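Side-chain contacts in DMATS type aromatic prenyltransferase (Streptomyces coelicolor, PDB 6ZS0), which probably transfers a dimethylallyl group to C5 of the indole ring of tryptophan, as a bacterial aromatic prenyltransferase with an ABBA-barrel fold: residues 327-332 and 337-342; 92-97 and 131-136; 310-315 and 321-326; 168-173 and 203-208. All blocks are in the same frame, centred on the assembly; numbering follows the deposited sequence.

How the contacts relate
All four contacts reach the same closed antiparallel barrel, the core of the ABBA fold. Contact 1 pairs its last two strands; contacts 2 and 4 each bring an outer helix against the wall, and contact 3 lies in the connection between helix 303-312 and strand 324-332. Contacts 1 and 3 share that strand and touch directly: Tyr-342 O lies 2.9 Å from Ala-325 N, and Tyr-342 N 3.0 Å from Tyr-326 O, both probable hydrogen bonds. The others stand apart. Contacts 1 and 2 lie on opposite sides of the chain's centre, their centres 26 Å apart, and those of contacts 3 and 4 are 32 Å apart. In this family substrates bind inside the barrel.

Contact 1 (327-332 and 337-342); sequences LALAGQ and PRVTAY
Leu-327 meets the partner strand through one branch: its CD2 lies 4.0 Å from Ala-341 CB, while its CA-H points at the carbonyl of Thr-340. Next comes Ala-328, hydrogen-bonded both ways to Thr-340, with Thr-340 N to Ala-328 O at 2.9 Å and a fairly straight N-H (165°). Its methyl sits at the edge of the Tyr-342 ring, in the ring plane, with CB 3.9 Å from CE1. Leu-329 returns to the side of Leu-327. With CG anti to the backbone N (chi1 -177°), it brings CD1 to 4.0 Å from Val-339 CG2, and the same methyl reaches Pro-337 CB at 4.2 Å. Ala-330 closes the pairing with two bonds to Arg-338, both 2.8 Å: Ala-330 N to Arg-338 O, and Arg-338 N to Ala-330 O. The bend of Arg-338 at chi3 (31°) folds its guanidinium back, and Ala-330 CB lies over one face near the rim, 3.7 Å from NH1. The antiparallel hairpin sits between strand 270-275, bonded to 327-332, and strand 64-70, whose bonds to 337-342 close the barrel and whose Ser-69 holds the hydroxyl of Thr-340. Helix 284-297 packs against Leu-327 and Val-339, opposite Ala-328 and Thr-340.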
loop_
_atom_site.group_PDB
_atom_site.type_symbol
_atom_site.label_atom_id
_atom_site.label_comp_id
_atom_site.label_asym_id
_atom_site.label_seq_id
_atom_site.Cartn_x
_atom_site.Cartn_y
_atom_site.Cartn_z
ATOM N N LEU A 327 -5.515 7.277 3.911
ATOM C CA LEU A 327 -6.053 6.655 5.125
ATOM C C LEU A 327 -6.979 5.528 4.703
ATOM O O LEU A 327 -7.661 5.658 3.702
ATOM C CB LEU A 327 -6.826 7.685 5.949
ATOM C CG LEU A 327 -5.996 8.780 6.607
ATOM C CD1 LEU A 327 -6.902 9.751 7.336
ATOM C CD2 LEU A 327 -4.930 8.218 7.518
ATOM N N ALA A 328 -7.040 4.460 5.475
ATOM C CA ALA A 328 -7.885 3.305 5.139
ATOM C C ALA A 328 -8.565 2.795 6.409
ATOM O O ALA A 328 -7.936 2.804 7.494
ATOM C CB ALA A 328 -7.092 2.197 4.492
ATOM N N LEU A 329 -9.778 2.325 6.226
ATOM C CA LEU A 329 -10.542 1.575 7.253
ATOM C C LEU A 329 -10.694 0.143 6.746
ATOM O O LEU A 329 -11.279 -0.057 5.674
ATOM C CB LEU A 329 -11.876 2.267 7.466
ATOM C CG LEU A 329 -12.753 1.654 8.552
ATOM C CD1 LEU A 329 -12.083 1.780 9.904
ATOM C CD2 LEU A 329 -14.124 2.296 8.526
ATOM N N ALA A 330 -10.191 -0.818 7.512
ATOM C CA ALA A 330 -10.014 -2.216 7.082
ATOM C C ALA A 330 -10.854 -3.116 7.991
ATOM O O ALA A 330 -10.613 -3.105 9.201
ATOM C CB ALA A 330 -8.561 -2.603 7.129
ATOM N N GLY A 331 -11.809 -3.813 7.400
ATOM C CA GLY A 331 -12.655 -4.804 8.073
ATOM C C GLY A 331 -12.252 -6.221 7.700
ATOM O O GLY A 331 -11.804 -6.468 6.555
ATOM N N GLN A 332 -12.410 -7.128 8.651
ATOM C CA GLN A 332 -12.291 -8.587 8.460
ATOM C C GLN A 332 -13.367 -9.243 9.326
ATOM O O GLN A 332 -13.512 -8.837 10.473
ATOM C CB GLN A 332 -10.889 -9.077 8.808
ATOM C CG GLN A 332 -10.083 -9.478 7.584
ATOM C CD GLN A 332 -10.568 -10.771 6.964
ATOM O OE1 GLN A 332 -10.990 -11.699 7.658
ATOM N NE2 GLN A 332 -10.482 -10.854 5.641
ATOM N N PRO A 337 -12.310 -3.647 13.474
ATOM C CA PRO A 337 -11.739 -2.852 12.384
ATOM C C PRO A 337 -10.345 -2.281 12.681
ATOM O O PRO A 337 -10.049 -1.962 13.831
ATOM C CB PRO A 337 -12.739 -1.704 12.228
ATOM C CG PRO A 337 -14.055 -2.320 12.637
ATOM C CD PRO A 337 -13.690 -3.245 13.779
ATOM N N ARG A 338 -9.546 -2.139 11.622
ATOM C CA ARG A 338 -8.166 -1.641 11.623
ATOM C C ARG A 338 -8.160 -0.283 10.898
ATOM O O ARG A 338 -8.952 -0.126 9.942
ATOM C CB ARG A 338 -7.307 -2.676 10.884
ATOM C CG ARG A 338 -5.864 -2.760 11.330
ATOM C CD ARG A 338 -5.218 -4.093 10.952
ATOM N NE ARG A 338 -5.732 -4.693 9.716
ATOM C CZ ARG A 338 -5.253 -4.498 8.477
ATOM N NH1 ARG A 338 -5.826 -5.107 7.446
ATOM N NH2 ARG A 338 -4.223 -3.697 8.262
ATOM N N VAL A 339 -7.326 0.652 11.346
ATOM C CA VAL A 339 -7.132 1.963 10.652
ATOM C C VAL A 339 -5.692 2.016 10.161
ATOM O O VAL A 339 -4.772 1.756 10.955
ATOM C CB VAL A 339 -7.455 3.149 11.564
ATOM C CG1 VAL A 339 -7.060 4.463 10.927
ATOM C CG2 VAL A 339 -8.924 3.149 11.932
ATOM N N THR A 340 -5.480 2.345 8.904
ATOM C CA THR A 340 -4.124 2.311 8.315
ATOM C C THR A 340 -3.797 3.682 7.736
ATOM O O THR A 340 -4.648 4.243 7.074
ATOM C CB THR A 340 -3.984 1.198 7.275
ATOM O OG1 THR A 340 -4.336 -0.058 7.866
ATOM C CG2 THR A 340 -2.572 1.082 6.755
ATOM N N ALA A 341 -2.589 4.176 8.023
ATOM C CA ALA A 341 -2.019 5.404 7.440
ATOM C C ALA A 341 -0.912 4.977 6.502
ATOM O O ALA A 341 -0.024 4.281 6.934
ATOM C CB ALA A 341 -1.514 6.343 8.516
ATOM N N TYR A 342 -1.022 5.389 5.233
ATOM C CA TYR A 342 0.020 5.179 4.207
ATOM C C TYR A 342 0.904 6.412 4.209
ATOM O O TYR A 342 0.374 7.531 4.016
ATOM C CB TYR A 342 -0.626 4.858 2.853
ATOM C CG TYR A 342 -1.334 3.539 2.914
ATOM C CD1 TYR A 342 -2.607 3.448 3.457
ATOM C CD2 TYR A 342 -0.684 2.366 2.605
ATOM C CE1 TYR A 342 -3.248 2.233 3.610
ATOM C CE2 TYR A 342 -1.304 1.141 2.759
ATOM C CZ TYR A 342 -2.580 1.070 3.280
ATOM O OH TYR A 342 -3.184 -0.150 3.445
#

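Contact 2 (92-97 and 131-136); sequences ADNGRA and PLALWC
Gly-95, within helix 91-109, and Ala-133, in the loop before strand 135-139, bring the two backbones to 4.8 Å between Gly-95 CA and Ala-133 CA. The methyl of Ala-133 points at the helix and rests with CB 3.5 Å from Gly-95 CA. The closeness is consistent with glycine at this position, since a beta carbon on Gly-95 would come tightly against the Ala-133 methyl. Beside this contact, two waters bridge the helix and the loop. Asn-94 holds its CG anti to the backbone N (chi1 179°), which turns the amide toward the loop, where OD1 comes within 4.1 Å of Ala-133 CB. Both waters hydrogen-bond to this one oxygen. Water 1, 2.9 Å from Asn-94 OD1, also bonds to Leu-134 O at 2.7 Å; water 2, 2.7 Å from Asn-94 OD1, accepts from Ala-133 N at 2.8 Å. The side-chain carbonyl of Asn-94 is thus tied to a backbone donor and a backbone acceptor of the loop without touching either. Leu-134 also packs on Val-102 further along the helix and on strand 147-152. This is the alpha-beta layering of the ABBA barrel, with an outer helix laid against the wall where a strand begins, here with two waters bridging the seam.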
loop_
_atom_site.group_PDB
_atom_site.type_symbol
_atom_site.label_atom_id
_atom_site.label_comp_id
_atom_site.label_asym_id
_atom_site.label_seq_id
_atom_site.Cartn_x
_atom_site.Cartn_y
_atom_site.Cartn_z
ATOM N N ALA A 92 8.832 -5.206 -18.741
ATOM C CA ALA A 92 9.048 -6.659 -18.731
ATOM C C ALA A 92 10.211 -7.007 -17.800
ATOM O O ALA A 92 10.053 -7.943 -16.960
ATOM C CB ALA A 92 9.286 -7.153 -20.127
ATOM N N ASP A 93 11.332 -6.302 -17.890
ATOM C CA ASP A 93 12.488 -6.637 -17.023
ATOM C C ASP A 93 12.191 -6.182 -15.591
ATOM O O ASP A 93 12.683 -6.815 -14.664
ATOM C CB ASP A 93 13.788 -6.077 -17.554
ATOM C CG ASP A 93 14.379 -6.922 -18.671
ATOM O OD1 ASP A 93 13.835 -8.023 -18.952
ATOM O OD2 ASP A 93 15.390 -6.495 -19.202
ATOM N N ASN A 94 11.375 -5.142 -15.423
ATOM C CA ASN A 94 10.934 -4.687 -14.089
ATOM C C ASN A 94 10.196 -5.863 -13.419
ATOM O O ASN A 94 10.519 -6.222 -12.264
ATOM C CB ASN A 94 10.077 -3.431 -14.248
ATOM C CG ASN A 94 9.532 -2.864 -12.950
ATOM O OD1 ASN A 94 8.999 -3.593 -12.109
ATOM N ND2 ASN A 94 9.665 -1.562 -12.785
ATOM N N GLY A 95 9.247 -6.442 -14.125
ATOM C CA GLY A 95 8.490 -7.618 -13.638
ATOM C C GLY A 95 9.414 -8.779 -13.333
ATOM O O GLY A 95 9.227 -9.425 -12.283
ATOM N N ARG A 96 10.381 -9.058 -14.206
ATOM C CA ARG A 96 11.297 -10.216 -14.003
ATOM C C ARG A 96 12.133 -9.979 -12.744
ATOM O O ARG A 96 12.262 -10.930 -11.908
ATOM C CB ARG A 96 12.147 -10.452 -15.250
ATOM C CG ARG A 96 11.373 -11.051 -16.410
ATOM C CD ARG A 96 12.267 -11.268 -17.625
ATOM N NE ARG A 96 13.338 -12.226 -17.344
ATOM C CZ ARG A 96 14.587 -12.171 -17.810
ATOM N NH1 ARG A 96 14.996 -11.179 -18.591
ATOM N NH2 ARG A 96 15.439 -13.119 -17.459
ATOM N N ALA A 97 12.618 -8.759 -12.555
ATOM C CA ALA A 97 13.438 -8.405 -11.378
ATOM C C ALA A 97 12.548 -8.497 -10.133
ATOM O O ALA A 97 13.020 -9.028 -9.099
ATOM C CB ALA A 97 14.052 -7.036 -11.546
ATOM N N PRO A 131 0.375 0.569 -15.001
ATOM C CA PRO A 131 1.486 1.333 -14.411
ATOM C C PRO A 131 2.503 0.592 -13.525
ATOM O O PRO A 131 3.415 1.216 -13.005
ATOM C CB PRO A 131 0.685 2.322 -13.552
ATOM C CG PRO A 131 -0.460 1.498 -13.081
ATOM C CD PRO A 131 -0.882 0.720 -14.283
ATOM N N LEU A 132 2.345 -0.711 -13.366
ATOM C CA LEU A 132 3.264 -1.550 -12.574
ATOM C C LEU A 132 3.301 -2.939 -13.186
ATOM O O LEU A 132 2.370 -3.296 -13.959
ATOM C CB LEU A 132 2.825 -1.587 -11.094
ATOM C CG LEU A 132 1.672 -2.534 -10.734
ATOM C CD1 LEU A 132 1.708 -2.961 -9.248
ATOM C CD2 LEU A 132 0.350 -1.899 -11.063
ATOM N N ALA A 133 4.338 -3.705 -12.849
ATOM C CA ALA A 133 4.443 -5.153 -13.096
ATOM C C ALA A 133 4.334 -5.930 -11.783
ATOM O O ALA A 133 3.610 -6.914 -11.746
ATOM C CB ALA A 133 5.733 -5.465 -13.818
ATOM N N LEU A 134 5.048 -5.516 -10.744
ATOM C CA LEU A 134 5.071 -6.288 -9.474
ATOM C C LEU A 134 5.587 -5.403 -8.368
ATOM O O LEU A 134 6.710 -4.869 -8.476
ATOM C CB LEU A 134 5.948 -7.534 -9.626
ATOM C CG LEU A 134 5.873 -8.531 -8.463
ATOM C CD1 LEU A 134 6.132 -9.935 -8.983
ATOM C CD2 LEU A 134 6.840 -8.150 -7.327
ATOM N N TRP A 135 4.797 -5.241 -7.328
ATOM C CA TRP A 135 5.237 -4.622 -6.073
ATOM C C TRP A 135 5.144 -5.687 -4.993
ATOM O O TRP A 135 4.365 -6.625 -5.128
ATOM C CB TRP A 135 4.388 -3.413 -5.679
ATOM C CG TRP A 135 4.404 -2.275 -6.650
ATOM C CD1 TRP A 135 5.303 -2.026 -7.655
ATOM C CD2 TRP A 135 3.466 -1.188 -6.675
ATOM N NE1 TRP A 135 4.985 -0.856 -8.284
ATOM C CE2 TRP A 135 3.858 -0.332 -7.709
ATOM C CE3 TRP A 135 2.328 -0.886 -5.933
ATOM C CZ2 TRP A 135 3.135 0.814 -8.022
ATOM C CZ3 TRP A 135 1.622 0.252 -6.241
ATOM C CH2 TRP A 135 2.039 1.094 -7.242
ATOM N N CYS A 136 5.940 -5.498 -3.974
ATOM C CA CYS A 136 5.995 -6.368 -2.796
ATOM C C CYS A 136 5.764 -5.518 -1.551
ATOM O O CYS A 136 6.409 -4.473 -1.419
ATOM C CB CYS A 136 7.326 -7.090 -2.768
ATOM S SG CYS A 136 7.415 -8.294 -1.430
HETATM O O HOH W 1 9.188 -5.023 -9.626
HETATM O O HOH W 2 6.499 -2.901 -11.273
#

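Contact 3 (310-315 and 321-326); sequences AALTER and VGLIAY
Apolar contacts centre on Leu-323, whose side chain points at the end of helix 303-312 and the residues just after it. Thr-313 crosses it at about a right angle, and its CG2 presses to 3.5 Å from Leu-323 CD1, tighter than usual for two carbons. Leu-312 adds a looser touch, CD1 to Leu-323 CD2 at 4.5 Å. A flat group then lies on the same leucine: the guanidinium of Arg-315 comes from the opposite direction and sets one face on it, with Leu-323 CD1 over its centre, 3.4 Å from CZ. Bends at chi2 (-107°) and chi3 (-87°) curl the arginine back to reach this place. The polar contacts fix the arginine at both ends. Thr-313 OG1 accepts from Arg-315 N at 3.2 Å, an ST turn just after the helix end, while NH1 forms a salt bridge with Asp-284. An alanine in place of Arg-315 is likely to bare one side of Leu-323 and leave Asp-284 without this positive mate. Asp-284, at the start of helix 284-297, also accepts from the backbone N atoms of Leu-323 and Ile-324, so it joins Arg-315 to the entry of strand 324-332. Strand 338-344 pairs alongside, and Leu-17 of helix 6-20 packs against Leu-312.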
loop_
_atom_site.group_PDB
_atom_site.type_symbol
_atom_site.label_atom_id
_atom_site.label_comp_id
_atom_site.label_asym_id
_atom_site.label_seq_id
_atom_site.Cartn_x
_atom_site.Cartn_y
_atom_site.Cartn_z
ATOM N N ALA A 310 7.283 12.447 12.275
ATOM C CA ALA A 310 8.601 13.048 12.594
ATOM C C ALA A 310 9.733 12.077 12.220
ATOM O O ALA A 310 10.789 12.556 11.794
ATOM C CB ALA A 310 8.627 13.470 14.048
ATOM N N ALA A 311 9.516 10.765 12.330
ATOM C CA ALA A 311 10.452 9.707 11.884
ATOM C C ALA A 311 10.701 9.796 10.377
ATOM O O ALA A 311 11.852 9.592 9.954
ATOM C CB ALA A 311 9.916 8.348 12.250
ATOM N N LEU A 312 9.660 10.031 9.580
ATOM C CA LEU A 312 9.784 10.121 8.097
ATOM C C LEU A 312 10.687 11.297 7.759
ATOM O O LEU A 312 11.566 11.152 6.907
ATOM C CB LEU A 312 8.423 10.379 7.449
ATOM C CG LEU A 312 7.430 9.228 7.379
ATOM C CD1 LEU A 312 6.047 9.777 7.035
ATOM C CD2 LEU A 312 7.859 8.196 6.358
ATOM N N THR A 313 10.432 12.441 8.376
ATOM C CA THR A 313 11.097 13.712 8.024
ATOM C C THR A 313 11.001 14.723 9.152
ATOM O O THR A 313 9.985 14.711 9.874
ATOM C CB THR A 313 10.472 14.316 6.770
ATOM O OG1 THR A 313 11.160 15.538 6.489
ATOM C CG2 THR A 313 8.991 14.576 6.927
ATOM N N GLU A 314 11.972 15.636 9.175
ATOM C CA GLU A 314 12.097 16.772 10.128
ATOM C C GLU A 314 11.133 17.907 9.763
ATOM O O GLU A 314 10.908 18.764 10.624
ATOM C CB GLU A 314 13.538 17.284 10.139
ATOM C CG GLU A 314 14.564 16.180 10.346
ATOM N N ARG A 315 10.590 17.903 8.544
ATOM C CA ARG A 315 9.588 18.885 8.048
ATOM C C ARG A 315 8.419 18.974 9.052
ATOM O O ARG A 315 7.899 17.923 9.452
ATOM C CB ARG A 315 9.123 18.441 6.654
ATOM C CG ARG A 315 8.449 19.519 5.817
ATOM C CD ARG A 315 6.958 19.297 5.723
ATOM N NE ARG A 315 6.566 18.417 4.630
ATOM C CZ ARG A 315 5.350 17.884 4.480
ATOM N NH1 ARG A 315 4.392 18.123 5.365
ATOM N NH2 ARG A 315 5.097 17.108 3.437
ATOM N N VAL A 321 2.426 18.857 2.156
ATOM C CA VAL A 321 1.312 17.889 2.022
ATOM C C VAL A 321 1.894 16.603 1.454
ATOM O O VAL A 321 2.983 16.659 0.848
ATOM C CB VAL A 321 0.207 18.483 1.138
ATOM C CG1 VAL A 321 0.676 18.647 -0.295
ATOM C CG2 VAL A 321 -1.054 17.653 1.207
ATOM N N GLY A 322 1.234 15.476 1.673
ATOM C CA GLY A 322 1.583 14.214 1.014
ATOM C C GLY A 322 2.267 13.231 1.926
ATOM O O GLY A 322 2.323 12.076 1.546
ATOM N N LEU A 323 2.757 13.642 3.097
ATOM C CA LEU A 323 3.391 12.678 4.026
ATOM C C LEU A 323 2.380 11.599 4.403
ATOM O O LEU A 323 2.741 10.419 4.388
ATOM C CB LEU A 323 3.939 13.389 5.258
ATOM C CG LEU A 323 5.175 14.244 4.986
ATOM C CD1 LEU A 323 5.626 14.962 6.250
ATOM C CD2 LEU A 323 6.291 13.401 4.402
ATOM N N ILE A 324 1.144 11.977 4.712
ATOM C CA ILE A 324 0.048 10.978 4.795
ATOM C C ILE A 324 -0.632 10.955 3.430
ATOM O O ILE A 324 -1.341 11.905 3.094
ATOM C CB ILE A 324 -0.925 11.269 5.940
ATOM C CG1 ILE A 324 -0.220 11.256 7.286
ATOM C CG2 ILE A 324 -2.077 10.274 5.887
ATOM C CD1 ILE A 324 -1.109 11.648 8.453
ATOM N N ALA A 325 -0.400 9.912 2.641
ATOM C CA ALA A 325 -0.910 9.792 1.265
ATOM C C ALA A 325 -2.358 9.271 1.283
ATOM O O ALA A 325 -3.215 9.848 0.614
ATOM C CB ALA A 325 -0.032 8.895 0.461
ATOM N N TYR A 326 -2.603 8.192 2.001
ATOM C CA TYR A 326 -3.947 7.589 2.121
ATOM C C TYR A 326 -4.240 7.302 3.589
ATOM O O TYR A 326 -3.320 7.029 4.370
ATOM C CB TYR A 326 -4.073 6.258 1.371
ATOM C CG TYR A 326 -4.103 6.329 -0.132
ATOM C CD1 TYR A 326 -2.966 6.575 -0.868
ATOM C CD2 TYR A 326 -5.287 6.131 -0.824
ATOM C CE1 TYR A 326 -3.008 6.632 -2.258
ATOM C CE2 TYR A 326 -5.345 6.150 -2.202
ATOM C CZ TYR A 326 -4.206 6.432 -2.931
ATOM O OH TYR A 326 -4.290 6.469 -4.309
#

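Contact 4 (168-173 and 203-208)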
loop_
_atom_site.group_PDB
_atom_site.type_symbol
_atom_site.label_atom_id
_atom_site.label_comp_id
_atom_site.label_asym_id
_atom_site.label_seq_id
_atom_site.Cartn_x
_atom_site.Cartn_y
_atom_site.Cartn_z
ATOM N N GLU A 168 -10.426 -14.664 -14.130
ATOM C CA GLU A 168 -9.613 -15.875 -14.375
ATOM C C GLU A 168 -8.677 -16.098 -13.189
ATOM O O GLU A 168 -8.537 -17.241 -12.752
ATOM C CB GLU A 168 -8.822 -15.764 -15.679
ATOM C CG GLU A 168 -7.898 -16.945 -15.934
ATOM C CD GLU A 168 -8.556 -18.320 -16.040
ATOM O OE1 GLU A 168 -9.814 -18.401 -16.051
ATOM O OE2 GLU A 168 -7.805 -19.302 -16.116
ATOM N N ALA A 169 -8.059 -15.040 -12.652
ATOM C CA ALA A 169 -7.170 -15.185 -11.471
ATOM C C ALA A 169 -7.930 -15.838 -10.312
ATOM O O ALA A 169 -7.406 -16.793 -9.698
ATOM C CB ALA A 169 -6.599 -13.848 -11.067
ATOM N N LEU A 170 -9.132 -15.354 -10.019
ATOM C CA LEU A 170 -9.896 -15.817 -8.834
ATOM C C LEU A 170 -10.266 -17.287 -9.044
ATOM O O LEU A 170 -10.088 -18.077 -8.112
ATOM C CB LEU A 170 -11.120 -14.932 -8.635
ATOM C CG LEU A 170 -10.808 -13.528 -8.122
ATOM C CD1 LEU A 170 -12.054 -12.654 -8.185
ATOM C CD2 LEU A 170 -10.252 -13.580 -6.703
ATOM N N ARG A 171 -10.685 -17.634 -10.257
ATOM C CA ARG A 171 -11.008 -19.037 -10.623
ATOM C C ARG A 171 -9.795 -19.934 -10.359
ATOM O O ARG A 171 -9.946 -20.972 -9.697
ATOM C CB ARG A 171 -11.441 -19.130 -12.085
ATOM C CG ARG A 171 -11.947 -20.509 -12.470
ATOM C CD ARG A 171 -11.872 -20.766 -13.952
ATOM N NE ARG A 171 -10.523 -20.801 -14.495
ATOM C CZ ARG A 171 -9.654 -21.800 -14.346
ATOM N NH1 ARG A 171 -9.962 -22.873 -13.639
ATOM N NH2 ARG A 171 -8.463 -21.720 -14.905
ATOM N N ARG A 172 -8.632 -19.564 -10.869
ATOM C CA ARG A 172 -7.409 -20.375 -10.715
ATOM C C ARG A 172 -7.061 -20.515 -9.227
ATOM O O ARG A 172 -6.416 -21.510 -8.884
ATOM C CB ARG A 172 -6.245 -19.759 -11.478
ATOM C CG ARG A 172 -6.433 -19.689 -12.987
ATOM C CD ARG A 172 -5.164 -19.132 -13.555
ATOM N NE ARG A 172 -5.148 -18.978 -15.001
ATOM C CZ ARG A 172 -4.055 -18.692 -15.700
ATOM N NH1 ARG A 172 -2.888 -18.554 -15.087
ATOM N NH2 ARG A 172 -4.119 -18.579 -17.018
ATOM N N LEU A 173 -7.445 -19.552 -8.376
ATOM C CA LEU A 173 -7.110 -19.577 -6.928
ATOM C C LEU A 173 -8.211 -20.319 -6.152
ATOM O O LEU A 173 -8.225 -20.219 -4.917
ATOM C CB LEU A 173 -6.924 -18.146 -6.406
ATOM C CG LEU A 173 -5.754 -17.346 -6.992
ATOM C CD1 LEU A 173 -5.773 -15.924 -6.456
ATOM C CD2 LEU A 173 -4.415 -17.990 -6.694
ATOM N N ALA A 203 -6.399 -14.030 -1.490
ATOM C CA ALA A 203 -6.495 -13.222 -2.735
ATOM C C ALA A 203 -7.223 -11.923 -2.436
ATOM O O ALA A 203 -8.299 -11.957 -1.823
ATOM C CB ALA A 203 -7.201 -13.974 -3.820
ATOM N N LYS A 204 -6.646 -10.810 -2.882
ATOM C CA LYS A 204 -7.178 -9.456 -2.636
ATOM C C LYS A 204 -7.427 -8.795 -3.988
ATOM O O LYS A 204 -6.490 -8.761 -4.804
ATOM C CB LYS A 204 -6.186 -8.661 -1.786
ATOM C CG LYS A 204 -5.914 -9.248 -0.405
ATOM C CD LYS A 204 -4.772 -8.555 0.334
ATOM C CE LYS A 204 -5.005 -8.488 1.834
ATOM N NZ LYS A 204 -5.978 -7.429 2.197
ATOM N N VAL A 205 -8.654 -8.339 -4.234
ATOM C CA VAL A 205 -9.008 -7.624 -5.483
ATOM C C VAL A 205 -9.246 -6.168 -5.124
ATOM O O VAL A 205 -10.019 -5.899 -4.210
ATOM C CB VAL A 205 -10.235 -8.217 -6.197
ATOM C CG1 VAL A 205 -10.487 -7.534 -7.534
ATOM C CG2 VAL A 205 -10.092 -9.720 -6.403
ATOM N N TYR A 206 -8.567 -5.265 -5.809
ATOM C CA TYR A 206 -8.728 -3.811 -5.617
ATOM C C TYR A 206 -9.605 -3.255 -6.728
ATOM O O TYR A 206 -9.428 -3.642 -7.906
ATOM C CB TYR A 206 -7.380 -3.103 -5.586
ATOM C CG TYR A 206 -6.574 -3.355 -4.355
ATOM C CD1 TYR A 206 -5.988 -4.580 -4.125
ATOM C CD2 TYR A 206 -6.402 -2.353 -3.409
ATOM C CE1 TYR A 206 -5.245 -4.812 -2.981
ATOM C CE2 TYR A 206 -5.621 -2.559 -2.286
ATOM C CZ TYR A 206 -5.050 -3.795 -2.070
ATOM O OH TYR A 206 -4.312 -4.054 -0.944
ATOM N N LEU A 207 -10.526 -2.363 -6.362
ATOM C CA LEU A 207 -11.385 -1.630 -7.301
ATOM C C LEU A 207 -11.074 -0.149 -7.186
ATOM O O LEU A 207 -10.895 0.325 -6.053
ATOM C CB LEU A 207 -12.863 -1.870 -6.959
ATOM C CG LEU A 207 -13.505 -3.140 -7.520
ATOM C CD1 LEU A 207 -12.757 -4.370 -7.139
ATOM C CD2 LEU A 207 -14.944 -3.255 -7.030
ATOM N N ARG A 208 -11.089 0.542 -8.312
ATOM C CA ARG A 208 -11.039 2.021 -8.389
ATOM C C ARG A 208 -12.474 2.555 -8.301
ATOM O O ARG A 208 -13.364 1.939 -8.932
ATOM C CB ARG A 208 -10.399 2.428 -9.716
ATOM C CG ARG A 208 -9.855 3.850 -9.756
ATOM C CD ARG A 208 -9.155 4.151 -11.082
ATOM N NE ARG A 208 -8.818 2.937 -11.824
ATOM C CZ ARG A 208 -7.605 2.379 -11.934
ATOM N NH1 ARG A 208 -7.483 1.250 -12.605
ATOM N NH2 ARG A 208 -6.526 2.933 -11.386
#
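Leu-173 and Leu-170, about one turn apart, reach from helix 162-175 to two alternate residues of strand 202-209. Leu-173 CD1 comes to 3.6 Å from Ala-203 CB, a methyl-to-methyl meeting. Leu-170 sets both branches against one methyl of Val-205, crossing it at a slant: CD2 lies 3.9 Å and CD1 4.0 Å from Val-205 CG2. The same CD2 is also 4.2 Å from Ala-203 CB, so it lies over the step between the two strand residues. In Leu-170, CG stands anti to the carbonyl carbon (chi1 -72°), and this swings the branches to the strand, although the CB itself does not aim at it. Further out, Leu-193 of the neighbouring strand 191-195 packs on both Leu-173 and Ala-203, while Leu-182 meets Val-205. On the side of the helix away from the strand, Glu-168 takes bonds from two arginines. Arg-171 grips it side-on, NE to Glu-168 OE1 at 2.9 Å and NH2 to OE2 at 2.8 Å, and Arg-172 NE adds a nearly straight bond to that OE2 (169°). Arg-172 also pairs with Asp-121, linking helix 162-175 to helix 120-123. Lying nearly antiparallel to strand 202-209 (168°), helix 162-175 is in keeping with the ABBA barrel, whose helices surround the closed sheet.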